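Local coordinates for peptide-binding protein (Photobacterium damsela subsp. piscicida, PDB 6SQX), which cleaves the peptidoglycan of potentially competing bacteria as a secreted NlpC/P60 endopeptidase, probably by a cysteine-peptidase mechanism, at residues 181-186 with 267-272; 199-204 with 213-218; 224-229 with 277-282. All coordinates share one frame; numbering follows the deposited sequence. Where two conformers were deposited one is given.

Contact 1 of 3, residues 181-186 with 267-272; sequences LWTGTP and KIPVKD
T183 and G184, at the tip of a type II beta turn in the SH3b1-type domain, rest on the pyrrolidine ring of P269, a residue of strand 265-271 in the next five-stranded antiparallel sheet. L181 ends the strand leading into the turn, where its backbone is bonded to that of A149. W182 opens the turn, and its carbonyl is gripped twice by T185: the backbone N of T185 donates to W182 O over 3.1 Å, while T185 OG1 donates to the same W182 O over 2.7 Å. The hydroxyl bond lies in the carbonyl plane on a lone pair, with a C=O...donor angle of 136°.

T183 comes next and reaches across. OG1 lies beside the backbone N (chi1 -64°), which leaves CG2 anti to that N, and T183 CG2 meets P269 CD at 4.0 Å. The two side chains cross obliquely, and the methyl lies about equally near P269 CD and P269 CG. The polar groups of T183 face its own domain instead: its N is hydrogen-bonded to N148 OD1, and OG1 makes a weak bond to V146 O. G184 follows with a positive phi of 102°, a backbone setting suited to glycine at this place in a type II turn. Its backbone provides the second touch, G184 N lying 4.1 Å from P269 CG. The backbones of G184 and T185 are both hydrogen-bonded to V145 of strand 142-145, and P186 begins the next strand.

P269 also packs on I144 and L259, so its ring is wedged between the two sheets. No hydrogen bond spans these segments. A methyl, a glycine backbone and a proline ring meet by van der Waals contact alone, with the turn held in shape by bonds within its own domain.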
loop_
_atom_site.group_PDB
_atom_site.type_symbol
_atom_site.label_atom_id
_atom_site.label_comp_id
_atom_site.label_asym_id
_atom_site.label_seq_id
_atom_site.Cartn_x
_atom_site.Cartn_y
_atom_site.Cartn_z
ATOM N N LEU A 181 -5.667 -2.424 5.906
ATOM C CA LEU A 181 -6.548 -1.266 6.100
ATOM C C LEU A 181 -6.590 -0.858 7.563
ATOM O O LEU A 181 -6.730 -1.707 8.447
ATOM C CB LEU A 181 -7.993 -1.549 5.616
ATOM C CG LEU A 181 -8.215 -1.864 4.142
ATOM C CD1 LEU A 181 -9.693 -2.155 3.870
ATOM C CD2 LEU A 181 -7.711 -0.736 3.277
ATOM N N TRP A 182 -6.528 0.446 7.799
ATOM C CA TRP A 182 -6.429 0.937 9.161
ATOM C C TRP A 182 -7.793 1.245 9.770
ATOM O O TRP A 182 -8.750 1.613 9.079
ATOM C CB TRP A 182 -5.585 2.224 9.158
ATOM C CG TRP A 182 -4.301 2.042 8.410
ATOM C CD1 TRP A 182 -3.887 2.754 7.334
ATOM C CD2 TRP A 182 -3.287 1.036 8.639
ATOM N NE1 TRP A 182 -2.690 2.270 6.860
ATOM C CE2 TRP A 182 -2.290 1.219 7.646
ATOM C CE3 TRP A 182 -3.139 -0.005 9.560
ATOM C CZ2 TRP A 182 -1.150 0.424 7.572
ATOM C CZ3 TRP A 182 -1.982 -0.794 9.495
ATOM C CH2 TRP A 182 -1.004 -0.571 8.508
ATOM N N THR A 183 -7.858 1.149 11.108
ATOM C CA THR A 183 -9.043 1.583 11.832
ATOM C C THR A 183 -9.437 2.969 11.355
ATOM O O THR A 183 -8.593 3.864 11.227
ATOM C CB THR A 183 -8.665 1.656 13.325
ATOM O OG1 THR A 183 -8.350 0.343 13.783
ATOM C CG2 THR A 183 -9.823 2.245 14.160
ATOM N N GLY A 184 -10.740 3.154 11.099
ATOM C CA GLY A 184 -11.262 4.422 10.610
ATOM C C GLY A 184 -11.570 4.446 9.120
ATOM O O GLY A 184 -12.185 5.426 8.659
ATOM N N THR A 185 -11.124 3.427 8.353
ATOM C CA THR A 185 -11.265 3.492 6.889
ATOM C C THR A 185 -12.736 3.363 6.491
ATOM O O THR A 185 -13.377 2.383 6.876
ATOM C CB THR A 185 -10.483 2.352 6.224
ATOM O OG1 THR A 185 -9.084 2.432 6.575
ATOM C CG2 THR A 185 -10.566 2.478 4.721
ATOM N N PRO A 186 -13.281 4.307 5.712
ATOM C CA PRO A 186 -14.649 4.145 5.173
ATOM C C PRO A 186 -14.707 2.987 4.174
ATOM O O PRO A 186 -13.866 2.871 3.270
ATOM C CB PRO A 186 -14.912 5.486 4.468
ATOM C CG PRO A 186 -13.990 6.467 5.106
ATOM C CD PRO A 186 -12.718 5.619 5.331
ATOM N N LYS A 267 -10.833 10.129 18.858
ATOM C CA LYS A 267 -11.983 9.236 18.930
ATOM C C LYS A 267 -11.778 8.087 17.942
ATOM O O LYS A 267 -11.237 8.277 16.842
ATOM C CB LYS A 267 -13.304 9.961 18.670
ATOM C CG LYS A 267 -13.608 11.095 19.664
ATOM C CD LYS A 267 -15.058 11.566 19.527
ATOM C CE LYS A 267 -15.503 12.410 20.710
ATOM N NZ LYS A 267 -16.970 12.587 20.651
ATOM N N ILE A 268 -12.140 6.881 18.359
ATOM C CA ILE A 268 -11.992 5.728 17.472
ATOM C C ILE A 268 -13.353 5.063 17.338
ATOM O O ILE A 268 -14.126 5.007 18.317
ATOM C CB ILE A 268 -10.948 4.713 17.979
ATOM C CG1 ILE A 268 -11.294 4.236 19.387
ATOM C CG2 ILE A 268 -9.545 5.274 17.907
ATOM C CD1 ILE A 268 -10.445 3.048 19.888
ATOM N N PRO A 269 -13.682 4.537 16.162
ATOM C CA PRO A 269 -14.956 3.826 16.003
ATOM C C PRO A 269 -14.820 2.448 16.610
ATOM O O PRO A 269 -13.804 1.766 16.429
ATOM C CB PRO A 269 -15.109 3.709 14.478
ATOM C CG PRO A 269 -13.651 3.675 13.979
ATOM C CD PRO A 269 -12.927 4.646 14.902
ATOM N N VAL A 270 -15.844 2.047 17.349
ATOM C CA VAL A 270 -15.893 0.711 17.912
ATOM C C VAL A 270 -17.240 0.093 17.571
ATOM O O VAL A 270 -18.227 0.792 17.301
ATOM C CB VAL A 270 -15.617 0.712 19.437
ATOM C CG1 VAL A 270 -14.188 1.206 19.738
ATOM C CG2 VAL A 270 -16.677 1.544 20.166
ATOM N N LYS A 271 -17.269 -1.247 17.536
ATOM C CA LYS A 271 -18.490 -1.956 17.154
ATOM C C LYS A 271 -19.396 -2.109 18.370
ATOM O O LYS A 271 -18.994 -2.698 19.386
ATOM C CB LYS A 271 -18.126 -3.314 16.546
ATOM C CG LYS A 271 -19.260 -4.046 15.854
ATOM C CD LYS A 271 -18.689 -5.204 15.092
ATOM C CE LYS A 271 -19.704 -5.808 14.138
ATOM N NZ LYS A 271 -19.011 -6.804 13.265
ATOM N N ASP A 272 -20.619 -1.587 18.265
ATOM C CA ASP A 272 -21.594 -1.691 19.344
ATOM C C ASP A 272 -22.298 -3.054 19.313
ATOM O O ASP A 272 -22.088 -3.877 18.414
ATOM C CB ASP A 272 -22.519 -0.461 19.345
ATOM C CG ASP A 272 -23.718 -0.563 18.375
ATOM O OD1 ASP A 272 -23.996 -1.620 17.779
ATOM O OD2 ASP A 272 -24.426 0.463 18.224
#

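Contact 2 of 3, residues 199-204 with 213-218; sequences TLIKGQ and SSIANV
I215 touches T199 and I201 across the interior of the SH3b1-type domain, whose five-stranded antiparallel sheet has strand 215-217 at one margin and strand 198-203 next to the other. The two strands are not neighbours in the sheet, and no hydrogen bond joins the segments; side chains alone connect them.

The CB of I215 points toward strand 198-203 but is still 4.9 Å from I201 CG2. From it the short branch, I215 CG2, reaches the tip of the other isoleucine, 4.3 Å from I201 CD1. The longer branch starts at CG1, which occupies the crowded position between the backbone N and the carbonyl carbon (chi1 53°). The bend at the next bond, chi2 77°, carries I215 CD1 to T199, where I215 CD1 is 4.1 Å from T199 CB and 4.2 Å from T199 CG2. V210 and I187 also pack against I215, making its surroundings largely aliphatic. The polar atom that I215 CD1 meets is T199 OG1, which is satisfied by a hydrogen bond with T212 OG1; against I215 CD1 it makes only a van der Waals contact, at 4.0 Å.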
loop_
_atom_site.group_PDB
_atom_site.type_symbol
_atom_site.label_atom_id
_atom_site.label_comp_id
_atom_site.label_asym_id
_atom_site.label_seq_id
_atom_site.Cartn_x
_atom_site.Cartn_y
_atom_site.Cartn_z
ATOM N N THR A 199 -16.274 -11.055 6.365
ATOM C CA THR A 199 -17.104 -10.160 5.570
ATOM C C THR A 199 -16.301 -9.668 4.382
ATOM O O THR A 199 -15.139 -9.286 4.533
ATOM C CB THR A 199 -17.620 -8.990 6.424
ATOM O OG1 THR A 199 -18.456 -9.521 7.456
ATOM C CG2 THR A 199 -18.469 -8.030 5.583
ATOM N N LEU A 200 -16.909 -9.715 3.193
ATOM C CA LEU A 200 -16.316 -9.180 1.980
ATOM C C LEU A 200 -16.625 -7.692 1.948
ATOM O O LEU A 200 -17.785 -7.297 2.109
ATOM C CB LEU A 200 -16.987 -9.852 0.774
ATOM C CG LEU A 200 -16.484 -9.383 -0.617
ATOM C CD1 LEU A 200 -14.945 -9.531 -0.855
ATOM C CD2 LEU A 200 -17.294 -10.046 -1.743
ATOM N N ILE A 201 -15.583 -6.857 1.828
ATOM C CA ILE A 201 -15.706 -5.402 1.894
ATOM C C ILE A 201 -14.946 -4.764 0.740
ATOM O O ILE A 201 -14.139 -5.407 0.063
ATOM C CB ILE A 201 -15.146 -4.855 3.232
ATOM C CG1 ILE A 201 -13.597 -5.049 3.338
ATOM C CG2 ILE A 201 -15.848 -5.557 4.392
ATOM C CD1 ILE A 201 -12.948 -4.273 4.447
ATOM N N LYS A 202 -15.180 -3.472 0.538
ATOM C CA LYS A 202 -14.297 -2.710 -0.337
ATOM C C LYS A 202 -14.083 -1.326 0.248
ATOM O O LYS A 202 -14.985 -0.764 0.878
ATOM C CB LYS A 202 -14.846 -2.631 -1.783
ATOM C CG LYS A 202 -16.312 -2.144 -1.897
ATOM C CD LYS A 202 -16.764 -2.411 -3.339
ATOM C CE LYS A 202 -18.208 -1.977 -3.582
ATOM N NZ LYS A 202 -18.367 -0.526 -3.950
ATOM N N GLY A 203 -12.886 -0.788 0.028
ATOM C CA GLY A 203 -12.566 0.555 0.484
ATOM C C GLY A 203 -11.106 0.848 0.196
ATOM O O GLY A 203 -10.298 -0.070 0.023
ATOM N N GLN A 204 -10.792 2.149 0.128
ATOM C CA GLN A 204 -9.416 2.569 -0.161
ATOM C C GLN A 204 -8.852 1.941 -1.448
ATOM O O GLN A 204 -7.632 1.855 -1.640
ATOM C CB GLN A 204 -8.496 2.349 1.054
ATOM C CG GLN A 204 -8.392 3.543 1.996
ATOM C CD GLN A 204 -7.627 4.687 1.372
ATOM O OE1 GLN A 204 -7.922 5.092 0.245
ATOM N NE2 GLN A 204 -6.596 5.187 2.062
ATOM N N SER A 213 -15.383 -9.226 12.914
ATOM C CA SER A 213 -15.156 -8.406 14.097
ATOM C C SER A 213 -14.347 -7.147 13.807
ATOM O O SER A 213 -14.254 -6.271 14.672
ATOM C CB SER A 213 -14.449 -9.243 15.167
ATOM O OG SER A 213 -13.213 -9.737 14.677
ATOM N N SER A 214 -13.724 -7.037 12.637
ATOM C CA SER A 214 -12.893 -5.877 12.333
ATOM C C SER A 214 -13.668 -4.754 11.655
ATOM O O SER A 214 -13.098 -3.685 11.410
ATOM C CB SER A 214 -11.708 -6.286 11.453
ATOM O OG SER A 214 -12.074 -6.355 10.082
ATOM N N ILE A 215 -14.956 -4.962 11.365
ATOM C CA ILE A 215 -15.751 -3.971 10.664
ATOM C C ILE A 215 -17.096 -3.765 11.356
ATOM O O ILE A 215 -17.529 -4.578 12.179
ATOM C CB ILE A 215 -15.936 -4.341 9.161
ATOM C CG1 ILE A 215 -16.480 -5.775 8.920
ATOM C CG2 ILE A 215 -14.560 -4.287 8.463
ATOM C CD1 ILE A 215 -17.950 -5.947 9.153
ATOM N N ALA A 216 -17.736 -2.641 11.030
ATOM C CA ALA A 216 -19.064 -2.337 11.560
ATOM C C ALA A 216 -19.783 -1.469 10.539
ATOM O O ALA A 216 -19.143 -0.751 9.777
ATOM C CB ALA A 216 -18.927 -1.574 12.886
ATOM N N ASN A 217 -21.117 -1.549 10.493
ATOM C CA ASN A 217 -21.800 -0.619 9.606
ATOM C C ASN A 217 -21.977 0.730 10.285
ATOM O O ASN A 217 -21.770 0.879 11.495
ATOM C CB ASN A 217 -23.128 -1.151 9.030
ATOM C CG ASN A 217 -24.209 -1.282 10.049
ATOM O OD1 ASN A 217 -23.991 -1.764 11.163
ATOM N ND2 ASN A 217 -25.431 -0.881 9.658
ATOM N N VAL A 218 -22.284 1.749 9.488
ATOM C CA VAL A 218 -22.479 3.096 10.004
ATOM C C VAL A 218 -23.837 3.586 9.539
ATOM O O VAL A 218 -24.319 3.188 8.471
ATOM C CB VAL A 218 -21.355 4.081 9.599
ATOM C CG1 VAL A 218 -20.010 3.597 10.152
ATOM C CG2 VAL A 218 -21.257 4.231 8.096
#

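Contact 3 of 3, residues 224-229 with 277-282; sequences TQWKRY and ATLLTV
The type I turn W226-Y229, which leads from helix 220-226 toward strand 230-234, packs on L279 of strand 277-281, an outermost strand of the second five-stranded antiparallel sheet. This sheet repeats the 4-3-2-1-5 strand order of the SH3b1-type domain and is probably a second SH3-like unit. The turn is closed by a backbone bond from Y229 N to W226 O, 3.2 Å long.

L279 is the single residue of the strand that touches the turn, and each of its methyls serves a different aromatic ring. Its chain is extended, CD1 lying anti to CA (chi2 -179°), and L279 CD1 approaches the tyrosine obliquely, 3.6 Å from Y229 CE2 and 4.0 Å from Y229 CZ. The tyrosine comes from the opposite direction, and W226 O sits in the plane of its ring, at the edge. The other methyl, L279 CD2, lies 4.3 Å from W226 CZ3, again at an oblique setting.

Both aromatic side chains also rest on P260 of strand 259-262, and W226 reaches I144 of the first sheet as well. The indole is fixed further by an edge-to-face stack with W68 and a hydrogen bond of NE1 with Y65 OH. At the tyrosine hydroxyl, one atom has two kinds of neighbour: Y229 OH is hydrogen-bonded to K267 NZ and lies 4.0 Å from L279 CD1.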
loop_
_atom_site.group_PDB
_atom_site.type_symbol
_atom_site.label_atom_id
_atom_site.label_comp_id
_atom_site.label_asym_id
_atom_site.label_seq_id
_atom_site.Cartn_x
_atom_site.Cartn_y
_atom_site.Cartn_z
ATOM N N THR A 224 -22.866 11.980 9.132
ATOM C CA THR A 224 -23.064 13.415 9.332
ATOM C C THR A 224 -22.138 13.953 10.420
ATOM O O THR A 224 -21.496 15.003 10.253
ATOM C CB THR A 224 -24.532 13.698 9.683
ATOM O OG1 THR A 224 -25.367 13.322 8.579
ATOM C CG2 THR A 224 -24.755 15.197 9.975
ATOM N N GLN A 225 -22.071 13.259 11.555
ATOM C CA GLN A 225 -21.244 13.756 12.643
ATOM C C GLN A 225 -19.760 13.612 12.315
ATOM O O GLN A 225 -18.960 14.489 12.665
ATOM C CB GLN A 225 -21.594 13.006 13.926
ATOM C CG GLN A 225 -23.004 13.263 14.427
ATOM C CD GLN A 225 -23.322 14.753 14.500
ATOM O OE1 GLN A 225 -22.551 15.536 15.068
ATOM N NE2 GLN A 225 -24.458 15.155 13.911
ATOM N N TRP A 226 -19.379 12.531 11.618
ATOM C CA TRP A 226 -17.976 12.352 11.232
ATOM C C TRP A 226 -17.455 13.590 10.504
ATOM O O TRP A 226 -16.373 14.108 10.817
ATOM C CB TRP A 226 -17.860 11.124 10.322
ATOM C CG TRP A 226 -16.481 10.872 9.859
ATOM C CD1 TRP A 226 -15.834 11.453 8.788
ATOM C CD2 TRP A 226 -15.560 9.946 10.436
ATOM N NE1 TRP A 226 -14.546 10.941 8.685
ATOM C CE2 TRP A 226 -14.369 9.993 9.666
ATOM C CE3 TRP A 226 -15.635 9.061 11.521
ATOM C CZ2 TRP A 226 -13.252 9.202 9.968
ATOM C CZ3 TRP A 226 -14.529 8.255 11.813
ATOM C CH2 TRP A 226 -13.346 8.339 11.038
ATOM N N LYS A 227 -18.234 14.094 9.544
ATOM C CA LYS A 227 -17.834 15.232 8.723
ATOM C C LYS A 227 -17.736 16.539 9.489
ATOM O O LYS A 227 -17.202 17.510 8.945
ATOM C CB LYS A 227 -18.814 15.410 7.558
ATOM C CG LYS A 227 -18.771 14.267 6.574
ATOM C CD LYS A 227 -19.788 14.475 5.442
ATOM C CE LYS A 227 -19.643 15.867 4.814
ATOM N NZ LYS A 227 -20.166 15.969 3.407
ATOM N N ARG A 228 -18.236 16.605 10.713
ATOM C CA ARG A 228 -18.141 17.840 11.479
ATOM C C ARG A 228 -16.889 17.912 12.328
ATOM O O ARG A 228 -16.577 19.002 12.836
ATOM C CB ARG A 228 -19.383 18.037 12.360
ATOM C CG ARG A 228 -20.657 18.240 11.547
ATOM C CD ARG A 228 -21.876 18.367 12.428
ATOM N NE ARG A 228 -23.093 18.440 11.611
ATOM C CZ ARG A 228 -24.333 18.392 12.093
ATOM N NH1 ARG A 228 -25.366 18.460 11.263
ATOM N NH2 ARG A 228 -24.543 18.275 13.398
ATOM N N TYR A 229 -16.175 16.794 12.494
ATOM C CA TYR A 229 -15.024 16.784 13.383
ATOM C C TYR A 229 -13.786 17.271 12.654
ATOM O O TYR A 229 -13.609 17.030 11.454
ATOM C CB TYR A 229 -14.712 15.371 13.884
ATOM C CG TYR A 229 -15.599 14.874 15.001
ATOM C CD1 TYR A 229 -15.407 15.306 16.308
ATOM C CD2 TYR A 229 -16.621 13.947 14.751
ATOM C CE1 TYR A 229 -16.214 14.832 17.339
ATOM C CE2 TYR A 229 -17.408 13.485 15.755
ATOM C CZ TYR A 229 -17.212 13.922 17.050
ATOM O OH TYR A 229 -18.036 13.434 18.039
ATOM N N ALA A 277 -21.237 1.082 14.281
ATOM C CA ALA A 277 -20.120 1.811 14.852
ATOM C C ALA A 277 -20.581 2.966 15.735
ATOM O O ALA A 277 -21.523 3.687 15.411
ATOM C CB ALA A 277 -19.224 2.374 13.749
ATOM N N THR A 278 -19.843 3.167 16.827
ATOM C CA THR A 278 -19.985 4.339 17.670
ATOM C C THR A 278 -18.586 4.843 18.004
ATOM O O THR A 278 -17.634 4.073 18.093
ATOM C CB THR A 278 -20.766 3.992 18.941
ATOM O OG1 THR A 278 -21.111 5.193 19.637
ATOM C CG2 THR A 278 -19.931 3.084 19.850
ATOM N N LEU A 279 -18.460 6.163 18.165
ATOM C CA LEU A 279 -17.165 6.728 18.504
ATOM C C LEU A 279 -16.878 6.611 20.001
ATOM O O LEU A 279 -17.730 6.906 20.850
ATOM C CB LEU A 279 -17.094 8.190 18.074
ATOM C CG LEU A 279 -17.146 8.436 16.570
ATOM C CD1 LEU A 279 -17.050 9.940 16.338
ATOM C CD2 LEU A 279 -16.021 7.718 15.820
ATOM N N LEU A 280 -15.655 6.198 20.314
ATOM C CA LEU A 280 -15.171 6.129 21.689
ATOM C C LEU A 280 -14.036 7.123 21.868
ATOM O O LEU A 280 -13.079 7.103 21.093
ATOM C CB LEU A 280 -14.636 4.727 21.964
ATOM C CG LEU A 280 -13.872 4.511 23.273
ATOM C CD1 LEU A 280 -14.867 4.605 24.428
ATOM C CD2 LEU A 280 -13.128 3.165 23.270
ATOM N N THR A 281 -14.121 7.959 22.906
ATOM C CA THR A 281 -13.034 8.885 23.208
ATOM C C THR A 281 -11.881 8.159 23.906
ATOM O O THR A 281 -12.093 7.423 24.877
ATOM C CB THR A 281 -13.540 9.999 24.120
ATOM O OG1 THR A 281 -14.525 10.755 23.429
ATOM C CG2 THR A 281 -12.409 10.938 24.504
ATOM N N VAL A 282 -10.662 8.379 23.421
ATOM C CA VAL A 282 -9.455 7.753 23.955
ATOM C C VAL A 282 -8.695 8.766 24.799
ATOM O O VAL A 282 -8.542 9.922 24.403
ATOM C CB VAL A 282 -8.573 7.272 22.781
ATOM C CG1 VAL A 282 -7.324 6.556 23.277
ATOM C CG2 VAL A 282 -9.367 6.369 21.835
#

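Following the chain from its N terminus, residues 181-186 open the loop of contact 1, and contact 2 (199-204 with 213-218) closes wholly inside it, within the first five-stranded sheet. Residues 224-229 then open contact 3 before contact 1 has closed at 267-272; contact 3 closes last, at 277-282, so these two cross while contacts 2 and 3 run in series. Contact 1 sets a turn of the SH3b1-type domain against strand 265-271 of the second sheet, and contact 3 fastens the intervening helix and turn to that sheet. Strands 265-271 and 277-281 pair directly, with V270 N 2.8 Å from T278 O. The hydrogen bond of K271 NZ to I215 O joins contact 1 to contact 2.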